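Local coordinates for protein D-galactonate dehydratase family member RspA (Pantoea ananatis, PDB 3T6C) that dehydrates D-gluconate to 2-dehydro-3-deoxy-D-gluconate with one magnesium ion per subunit, but only at a low rate in vitro, at residues D43-K48 / Q66-V71; Q72-E77 / N111-G116; E77-F82 / A99-W104. One frame throughout, in Å; residues are numbered along the deposited sequence. Where two conformers were deposited one is given.

Contact 1: residues D43-K48 / Q66-V71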
loop_
_atom_site.group_PDB
_atom_site.type_symbol
_atom_site.label_atom_id
_atom_site.label_comp_id
_atom_site.label_asym_id
_atom_site.label_seq_id
_atom_site.Cartn_x
_atom_site.Cartn_y
_atom_site.Cartn_z
ATOM N N ASP A 43 39.195 -24.794 7.353
ATOM C CA ASP A 43 38.715 -25.450 8.585
ATOM C C ASP A 43 37.244 -25.829 8.481
ATOM O O ASP A 43 36.407 -24.991 8.185
ATOM C CB ASP A 43 38.892 -24.530 9.797
ATOM C CG ASP A 43 40.355 -24.236 10.122
ATOM O OD1 ASP A 43 41.258 -24.949 9.623
ATOM O OD2 ASP A 43 40.567 -23.313 10.934
ATOM N N LEU A 44 36.951 -27.102 8.752
ATOM C CA LEU A 44 35.581 -27.663 8.739
ATOM C C LEU A 44 35.123 -28.120 10.094
ATOM O O LEU A 44 35.956 -28.543 10.885
ATOM C CB LEU A 44 35.531 -28.922 7.851
ATOM C CG LEU A 44 36.146 -28.724 6.457
ATOM C CD1 LEU A 44 36.095 -30.039 5.694
ATOM C CD2 LEU A 44 35.424 -27.662 5.693
ATOM N N VAL A 45 33.801 -28.061 10.365
ATOM C CA VAL A 45 33.225 -28.647 11.589
ATOM C C VAL A 45 32.223 -29.733 11.215
ATOM O O VAL A 45 31.233 -29.454 10.522
ATOM C CB VAL A 45 32.502 -27.582 12.421
ATOM C CG1 VAL A 45 32.079 -28.169 13.764
ATOM C CG2 VAL A 45 33.414 -26.360 12.628
ATOM N N VAL A 46 32.423 -30.947 11.726
ATOM C CA VAL A 46 31.581 -32.080 11.368
ATOM C C VAL A 46 31.028 -32.646 12.679
ATOM O O VAL A 46 31.718 -32.632 13.698
ATOM C CB VAL A 46 32.439 -33.150 10.629
ATOM C CG1 VAL A 46 31.786 -34.527 10.646
ATOM C CG2 VAL A 46 32.757 -32.677 9.207
ATOM N N VAL A 47 29.771 -33.074 12.663
ATOM C CA VAL A 47 29.171 -33.760 13.793
ATOM C C VAL A 47 28.954 -35.237 13.464
ATOM O O VAL A 47 28.546 -35.587 12.349
ATOM C CB VAL A 47 27.813 -33.113 14.092
ATOM C CG1 VAL A 47 26.966 -33.980 15.018
ATOM C CG2 VAL A 47 28.059 -31.715 14.746
ATOM N N LYS A 48 29.264 -36.106 14.430
ATOM C CA LYS A 48 28.913 -37.544 14.312
ATOM C C LYS A 48 27.967 -37.931 15.450
ATOM O O LYS A 48 28.312 -37.752 16.624
ATOM C CB LYS A 48 30.185 -38.434 14.355
ATOM C CG LYS A 48 29.857 -39.924 14.181
ATOM C CD LYS A 48 31.208 -40.600 13.830
ATOM C CE LYS A 48 31.092 -42.042 13.506
ATOM N NZ LYS A 48 32.492 -42.571 13.186
ATOM N N GLN A 66 34.872 -19.503 10.229
ATOM C CA GLN A 66 35.534 -18.430 10.973
ATOM C C GLN A 66 35.389 -18.529 12.466
ATOM O O GLN A 66 35.989 -17.774 13.220
ATOM C CB GLN A 66 34.992 -17.072 10.545
ATOM C CG GLN A 66 35.218 -16.710 9.033
ATOM C CD GLN A 66 34.169 -17.238 8.067
ATOM O OE1 GLN A 66 33.228 -17.965 8.442
ATOM N NE2 GLN A 66 34.331 -16.886 6.782
ATOM N N ARG A 67 34.422 -19.316 12.867
ATOM C CA ARG A 67 34.071 -19.568 14.259
ATOM C C ARG A 67 34.169 -20.951 14.871
ATOM O O ARG A 67 33.225 -21.314 15.644
ATOM C CB ARG A 67 32.863 -18.734 14.695
ATOM C CG ARG A 67 33.013 -17.186 14.541
ATOM C CD ARG A 67 33.974 -16.658 15.661
ATOM N NE ARG A 67 34.002 -15.174 15.748
ATOM C CZ ARG A 67 34.782 -14.427 14.968
ATOM N NH1 ARG A 67 35.523 -15.009 14.027
ATOM N NH2 ARG A 67 34.829 -13.088 15.145
ATOM N N ILE A 68 34.980 -21.830 14.271
ATOM C CA ILE A 68 34.858 -23.261 14.563
ATOM C C ILE A 68 34.821 -23.582 16.053
ATOM O O ILE A 68 34.113 -24.504 16.452
ATOM C CB ILE A 68 35.992 -24.088 13.876
ATOM C CG1 ILE A 68 37.377 -23.759 14.450
ATOM C CG2 ILE A 68 35.924 -23.878 12.346
ATOM C CD1 ILE A 68 38.515 -24.562 13.773
ATOM N N TYR A 69 35.549 -22.843 16.886
ATOM C CA TYR A 69 35.593 -23.187 18.331
ATOM C C TYR A 69 34.339 -22.763 19.072
ATOM O O TYR A 69 33.983 -23.392 20.083
ATOM C CB TYR A 69 36.857 -22.633 18.987
ATOM C CG TYR A 69 38.116 -23.233 18.352
ATOM C CD1 TYR A 69 38.354 -24.580 18.418
ATOM C CD2 TYR A 69 39.029 -22.415 17.693
ATOM C CE1 TYR A 69 39.466 -25.127 17.806
ATOM C CE2 TYR A 69 40.160 -22.939 17.130
ATOM C CZ TYR A 69 40.355 -24.298 17.151
ATOM O OH TYR A 69 41.501 -24.827 16.522
ATOM N N ALA A 70 33.640 -21.729 18.588
ATOM C CA ALA A 70 32.413 -21.314 19.239
ATOM C C ALA A 70 31.314 -22.301 18.840
ATOM O O ALA A 70 30.487 -22.678 19.663
ATOM C CB ALA A 70 32.041 -19.893 18.839
ATOM N N VAL A 71 31.270 -22.691 17.554
ATOM C CA VAL A 71 30.387 -23.783 17.136
ATOM C C VAL A 71 30.680 -25.102 17.861
ATOM O O VAL A 71 29.736 -25.765 18.309
ATOM C CB VAL A 71 30.446 -23.955 15.589
ATOM C CG1 VAL A 71 29.588 -25.145 15.128
ATOM C CG2 VAL A 71 30.014 -22.701 14.911
#

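Contact 2: residues Q72-E77 / N111-G116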
loop_
_atom_site.group_PDB
_atom_site.type_symbol
_atom_site.label_atom_id
_atom_site.label_comp_id
_atom_site.label_asym_id
_atom_site.label_seq_id
_atom_site.Cartn_x
_atom_site.Cartn_y
_atom_site.Cartn_z
ATOM N N GLN A 72 31.953 -25.476 17.997
ATOM C CA GLN A 72 32.282 -26.680 18.747
ATOM C C GLN A 72 31.729 -26.628 20.164
ATOM O O GLN A 72 31.185 -27.626 20.628
ATOM C CB GLN A 72 33.804 -26.891 18.760
ATOM C CG GLN A 72 34.195 -28.092 19.613
ATOM C CD GLN A 72 35.679 -28.248 19.609
ATOM O OE1 GLN A 72 36.412 -27.307 19.909
ATOM N NE2 GLN A 72 36.137 -29.422 19.254
ATOM N N SER A 73 31.858 -25.503 20.859
ATOM C CA SER A 73 31.267 -25.407 22.190
ATOM C C SER A 73 29.732 -25.545 22.136
ATOM O O SER A 73 29.102 -26.266 22.918
ATOM C CB SER A 73 31.627 -24.052 22.813
ATOM O OG SER A 73 31.140 -23.967 24.131
ATOM N N ALA A 74 29.113 -24.835 21.207
ATOM C CA ALA A 74 27.639 -24.857 21.092
ATOM C C ALA A 74 27.113 -26.280 20.886
ATOM O O ALA A 74 25.978 -26.632 21.293
ATOM C CB ALA A 74 27.166 -23.893 19.946
ATOM N N ILE A 75 27.912 -27.131 20.238
ATOM C CA ILE A 75 27.555 -28.553 20.087
ATOM C C ILE A 75 27.956 -29.359 21.345
ATOM O O ILE A 75 27.083 -29.943 22.029
ATOM C CB ILE A 75 28.235 -29.159 18.862
ATOM C CG1 ILE A 75 27.759 -28.434 17.571
ATOM C CG2 ILE A 75 27.942 -30.681 18.820
ATOM C CD1 ILE A 75 28.692 -28.669 16.365
ATOM N N ASP A 76 29.253 -29.378 21.659
ATOM C CA ASP A 76 29.732 -30.284 22.709
ATOM C C ASP A 76 29.190 -29.999 24.094
ATOM O O ASP A 76 28.964 -30.932 24.869
ATOM C CB ASP A 76 31.255 -30.243 22.782
ATOM C CG ASP A 76 31.923 -30.934 21.577
ATOM O OD1 ASP A 76 31.232 -31.596 20.769
ATOM O OD2 ASP A 76 33.153 -30.829 21.433
ATOM N N GLU A 77 29.032 -28.733 24.438
ATOM C CA GLU A 77 28.601 -28.397 25.792
ATOM C C GLU A 77 27.097 -28.350 25.932
ATOM O O GLU A 77 26.587 -28.414 27.060
ATOM C CB GLU A 77 29.197 -27.039 26.231
ATOM C CG GLU A 77 30.733 -26.971 26.255
ATOM C CD GLU A 77 31.405 -28.031 27.115
ATOM O OE1 GLU A 77 30.768 -28.601 28.032
ATOM O OE2 GLU A 77 32.592 -28.297 26.864
ATOM N N ASN A 111 22.883 -21.627 14.690
ATOM C CA ASN A 111 22.257 -22.373 13.591
ATOM C C ASN A 111 23.203 -23.440 13.072
ATOM O O ASN A 111 22.760 -24.522 12.700
ATOM C CB ASN A 111 21.883 -21.434 12.441
ATOM C CG ASN A 111 20.768 -20.451 12.809
ATOM O OD1 ASN A 111 20.305 -20.411 13.960
ATOM N ND2 ASN A 111 20.397 -19.607 11.864
ATOM N N ASN A 112 24.498 -23.157 13.031
ATOM C CA ASN A 112 25.439 -24.151 12.517
ATOM C C ASN A 112 25.527 -25.352 13.444
ATOM O O ASN A 112 25.607 -26.499 12.979
ATOM C CB ASN A 112 26.819 -23.527 12.320
ATOM C CG ASN A 112 26.974 -22.950 10.946
ATOM O OD1 ASN A 112 27.333 -23.671 10.024
ATOM N ND2 ASN A 112 26.650 -21.656 10.775
ATOM N N ALA A 113 25.514 -25.105 14.750
ATOM C CA ALA A 113 25.449 -26.232 15.681
ATOM C C ALA A 113 24.194 -27.092 15.417
ATOM O O ALA A 113 24.267 -28.327 15.400
ATOM C CB ALA A 113 25.473 -25.739 17.128
ATOM N N LEU A 114 23.034 -26.454 15.253
ATOM C CA LEU A 114 21.771 -27.137 14.994
ATOM C C LEU A 114 21.868 -27.917 13.680
ATOM O O LEU A 114 21.373 -29.053 13.572
ATOM C CB LEU A 114 20.661 -26.071 14.965
ATOM C CG LEU A 114 19.278 -26.583 14.674
ATOM C CD1 LEU A 114 18.883 -27.689 15.669
ATOM C CD2 LEU A 114 18.371 -25.325 14.760
ATOM N N SER A 115 22.513 -27.317 12.667
ATOM C CA SER A 115 22.671 -28.018 11.373
ATOM C C SER A 115 23.450 -29.311 11.483
ATOM O O SER A 115 23.121 -30.321 10.834
ATOM C CB SER A 115 23.465 -27.078 10.402
ATOM O OG SER A 115 23.701 -27.747 9.176
ATOM N N GLY A 116 24.502 -29.317 12.306
ATOM C CA GLY A 116 25.325 -30.502 12.406
ATOM C C GLY A 116 24.465 -31.649 12.939
ATOM O O GLY A 116 24.548 -32.797 12.439
#

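Contact 3: residues E77-F82 / A99-W104. With GCO (D-gluconic acid), chain L.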
loop_
_atom_site.group_PDB
_atom_site.type_symbol
_atom_site.label_atom_id
_atom_site.label_comp_id
_atom_site.label_asym_id
_atom_site.label_seq_id
_atom_site.Cartn_x
_atom_site.Cartn_y
_atom_site.Cartn_z
ATOM N N GLU A 77 29.032 -28.733 24.438
ATOM C CA GLU A 77 28.601 -28.397 25.792
ATOM C C GLU A 77 27.097 -28.350 25.932
ATOM O O GLU A 77 26.587 -28.414 27.060
ATOM C CB GLU A 77 29.197 -27.039 26.231
ATOM C CG GLU A 77 30.733 -26.971 26.255
ATOM C CD GLU A 77 31.405 -28.031 27.115
ATOM O OE1 GLU A 77 30.768 -28.601 28.032
ATOM O OE2 GLU A 77 32.592 -28.297 26.864
ATOM N N TYR A 78 26.388 -28.225 24.807
ATOM C CA TYR A 78 24.926 -27.995 24.857
ATOM C C TYR A 78 24.103 -29.021 24.051
ATOM O O TYR A 78 23.374 -29.848 24.640
ATOM C CB TYR A 78 24.601 -26.536 24.420
ATOM C CG TYR A 78 25.286 -25.547 25.320
ATOM C CD1 TYR A 78 24.731 -25.207 26.567
ATOM C CD2 TYR A 78 26.506 -24.937 24.946
ATOM C CE1 TYR A 78 25.363 -24.350 27.403
ATOM C CE2 TYR A 78 27.148 -24.045 25.792
ATOM C CZ TYR A 78 26.552 -23.746 27.013
ATOM O OH TYR A 78 27.190 -22.840 27.853
ATOM N N LEU A 79 24.198 -28.964 22.719
ATOM C CA LEU A 79 23.344 -29.863 21.922
ATOM C C LEU A 79 23.670 -31.349 22.143
ATOM O O LEU A 79 22.753 -32.167 22.177
ATOM C CB LEU A 79 23.402 -29.540 20.413
ATOM C CG LEU A 79 22.931 -28.135 20.080
ATOM C CD1 LEU A 79 22.775 -28.005 18.517
ATOM C CD2 LEU A 79 21.598 -27.862 20.753
ATOM N N ALA A 80 24.949 -31.699 22.352
ATOM C CA ALA A 80 25.312 -33.106 22.560
ATOM C C ALA A 80 24.612 -33.666 23.838
ATOM O O ALA A 80 23.872 -34.640 23.731
ATOM C CB ALA A 80 26.861 -33.259 22.646
ATOM N N PRO A 81 24.803 -33.040 25.038
ATOM C CA PRO A 81 24.117 -33.593 26.209
ATOM C C PRO A 81 22.591 -33.557 26.082
ATOM O O PRO A 81 21.874 -34.426 26.625
ATOM C CB PRO A 81 24.618 -32.723 27.394
ATOM C CG PRO A 81 25.266 -31.502 26.749
ATOM C CD PRO A 81 25.756 -31.968 25.398
ATOM N N PHE A 82 22.078 -32.544 25.373
ATOM C CA PHE A 82 20.621 -32.410 25.135
ATOM C C PHE A 82 20.076 -33.629 24.404
ATOM O O PHE A 82 18.892 -33.989 24.569
ATOM C CB PHE A 82 20.438 -31.150 24.283
ATOM C CG PHE A 82 19.015 -30.866 23.849
ATOM C CD1 PHE A 82 18.594 -31.147 22.555
ATOM C CD2 PHE A 82 18.145 -30.207 24.697
ATOM C CE1 PHE A 82 17.292 -30.849 22.115
ATOM C CE2 PHE A 82 16.839 -29.893 24.289
ATOM C CZ PHE A 82 16.400 -30.193 22.993
ATOM N N ALA A 99 16.295 -25.892 18.645
ATOM C CA ALA A 99 16.368 -24.520 18.181
ATOM C C ALA A 99 16.082 -23.508 19.294
ATOM O O ALA A 99 16.669 -22.435 19.295
ATOM C CB ALA A 99 15.383 -24.282 16.998
ATOM N N VAL A 100 15.145 -23.827 20.172
ATOM C CA VAL A 100 14.768 -22.947 21.267
ATOM C C VAL A 100 15.402 -23.284 22.598
ATOM O O VAL A 100 15.070 -22.648 23.597
ATOM C CB VAL A 100 13.218 -22.859 21.438
ATOM C CG1 VAL A 100 12.567 -22.317 20.136
ATOM C CG2 VAL A 100 12.604 -24.223 21.879
ATOM N N SER A 101 16.301 -24.287 22.645
ATOM C CA SER A 101 16.785 -24.799 23.945
ATOM C C SER A 101 17.544 -23.754 24.757
ATOM O O SER A 101 17.496 -23.788 25.979
ATOM C CB SER A 101 17.656 -26.051 23.713
ATOM O OG SER A 101 18.797 -25.737 22.885
ATOM N N GLY A 102 18.209 -22.830 24.063
ATOM C CA GLY A 102 18.907 -21.738 24.707
ATOM C C GLY A 102 18.123 -20.437 24.706
ATOM O O GLY A 102 18.714 -19.383 25.125
ATOM N N TYR A 103 16.807 -20.526 24.439
ATOM C CA TYR A 103 15.961 -19.326 24.360
ATOM C C TYR A 103 16.384 -18.508 23.161
ATOM O O TYR A 103 15.602 -18.456 22.198
ATOM C CB TYR A 103 15.797 -18.575 25.683
ATOM C CG TYR A 103 14.706 -17.535 25.628
ATOM C CD1 TYR A 103 13.432 -17.837 25.122
ATOM C CD2 TYR A 103 14.938 -16.246 26.117
ATOM C CE1 TYR A 103 12.387 -16.847 25.096
ATOM C CE2 TYR A 103 13.906 -15.264 26.090
ATOM C CZ TYR A 103 12.657 -15.583 25.584
ATOM O OH TYR A 103 11.662 -14.596 25.600
ATOM N N TRP A 104 17.347 -17.625 23.309
ATOM C CA TRP A 104 17.870 -16.905 22.150
ATOM C C TRP A 104 18.341 -17.858 21.067
ATOM O O TRP A 104 18.763 -18.991 21.326
ATOM C CB TRP A 104 19.049 -15.988 22.554
ATOM C CG TRP A 104 18.602 -14.755 23.334
ATOM C CD1 TRP A 104 18.209 -13.578 22.779
ATOM C CD2 TRP A 104 18.472 -14.598 24.760
ATOM N NE1 TRP A 104 17.905 -12.669 23.747
ATOM C CE2 TRP A 104 18.025 -13.276 24.976
ATOM C CE3 TRP A 104 18.737 -15.421 25.864
ATOM C CZ2 TRP A 104 17.786 -12.758 26.257
ATOM C CZ3 TRP A 104 18.504 -14.922 27.141
ATOM C CH2 TRP A 104 18.027 -13.593 27.331
HETATM C C1 GCO L . 11.613 -10.995 31.049
HETATM C C2 GCO L . 11.931 -12.257 30.328
HETATM C C3 GCO L . 12.591 -13.291 31.171
HETATM C C4 GCO L . 13.210 -14.337 30.245
HETATM C C5 GCO L . 14.634 -14.698 30.652
HETATM C C6 GCO L . 15.379 -15.659 29.755
HETATM O O1A GCO L . 12.304 -10.664 32.074
HETATM O O1B GCO L . 10.733 -10.262 30.572
HETATM O O2 GCO L . 10.814 -12.633 29.575
HETATM O O3 GCO L . 11.546 -13.772 31.929
HETATM O O4 GCO L . 12.354 -15.433 30.210
HETATM O O5 GCO L . 15.350 -13.520 30.738
HETATM O O6 GCO L . 16.700 -15.959 30.146
#

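Contact 1: residues D43-K48 / Q66-V71
Val-45 and Ile-68 meet by their methyl groups at an oblique angle. CG2 of Val-45 lies 3.5 Å from CG2 of Ile-68. The same Val-45 methyl also reaches back to Ile-68 CB, at 3.7 Å. The other branch of Val-45 goes to the next turn of the helix: its CG1 is 4.1 Å from CG1 of Val-71. Ile-68 also crosses Asp-43 at about a right angle. Its CG1 sits between the backbone N and the carbonyl carbon (chi1 66°), and the chain extends from there to place CD1 3.7 Å from Asp-43 OD2. This is the N-terminal capping domain of the mandelate racemase/muconate lactonizing enzyme family, where the three-stranded antiparallel sheet packs on helix 68-83. Strand 44-51 is the central strand of that sheet. The Asp-43 carboxylate is held from elsewhere: OD1 accepts from Glu-421 N and OD2 from Gly-422 N. Arg-67 is the N-cap residue of the helix. Its NH1 bonds to the Gln-66 carbonyl O at 2.9 Å, from above the carbonyl plane, and its NH2 bonds to Ser-101 OG of the second subunit. Gln-66 NE2 hydrogen-bonds to O6 of D-gluconate.

Contact 2: residues Q72-E77 / N111-G116
Ala-113 CB fits against two neighbouring side chains of helix 68-83. It lies 3.6 Å from Ile-75 CG1 and 3.8 Å from Ala-74 CB. The two alanines meet methyl to methyl, each directed at the opposite helix. Ile-75 comes in differently. Its bond from the backbone does not aim at helix 108-129, but CG1 turns beside its own backbone N (chi1 -62°) and brings the chain alongside Ala-113. CG1 then lies 3.7 Å from Ala-113 CA, and CD1 reaches the same CA at 4.1 Å. Ile-75 therefore touches backbone as well as methyl. Small residues let the helices come close, with the CA atoms of Ile-75 and Ala-113 5.4 Å apart. Gly-116, one turn on from Ala-113, has no side chain. The contact is apolar and buried. Val-47 of strand 44-51 adds to it, as its CG2 packs on Ile-75 CD1 at 3.5 Å. The polar residues of 111-116 are tied elsewhere: Asn-111 ND2 bonds to the carbonyl O of Val-301 and of Ser-324, and Asn-112 OD1 bonds to Ser-323 OG. Leu-114 turns to helix 91-100. Close helix packing through alanines and one isoleucine is seen here in the helical part of the N-terminal capping domain of the mandelate racemase/muconate lactonizing enzyme family.

Contact 3: residues E77-F82 / A99-W104
Ser-101 packs against Leu-79 and Phe-82 where helix 68-83 meets the loop after helix 91-100. Both belong to the N-terminal capping domain of the enolase superfamily. The direct contacts are van der Waals only. Phe-82 extends with CG anti to its backbone N (chi1 177°), which carries the ring to Ser-101: CE2 lies 4.0 Å from Ser-101 CB. Leu-79 meets the serine by one methyl, with CD2 4.1 Å from OG. It also touches Ala-113 and Ile-117 of helix 108-129.

Hydrogen bonds fix the loop itself. Ser-101 OG bonds to the Ala-98 carbonyl O. A type I turn runs from Val-100 to Tyr-103, with Tyr-103 N 2.9 Å from Val-100 O. Further bonds reach the second subunit: Ser-101 O to Thr-428 OG1, Tyr-103 OH to Glu-298 OE2 and Trp-104 NE1 to Glu-298 O. Glu-298 is a magnesium ligand there.

Tyr-103, which ends the turn, and Trp-104 after it approach the D-gluconate bound in that second subunit. Tyr-103 CD2 sits over one face of the Trp-104 ring, 3.8 Å above its plane and offset toward the rim. Tyr-103 CD2 is 3.7 Å from gluconate C6, and Trp-104 CZ3 is 3.7 Å from gluconate O6.

Overall arrangement
From the N terminus, contact 1 closes first: strand 44-51 is joined to the start of helix 68-83 across a loop that holds strand 57-61. Contact 2 opens only after that, further along the same helix, and runs to helix 108-129. Contact 3 is nested inside the contact 2 loop. It joins the end of helix 68-83 to the loop that follows helix 91-100, and shares Glu-77 with contact 2. Helix 68-83 therefore takes part in all three, meeting sheet, long helix and loop in turn. The centres of contacts 1 and 2 are about 8 Å apart, as are those of contacts 2 and 3. Each contact also borders the second subunit.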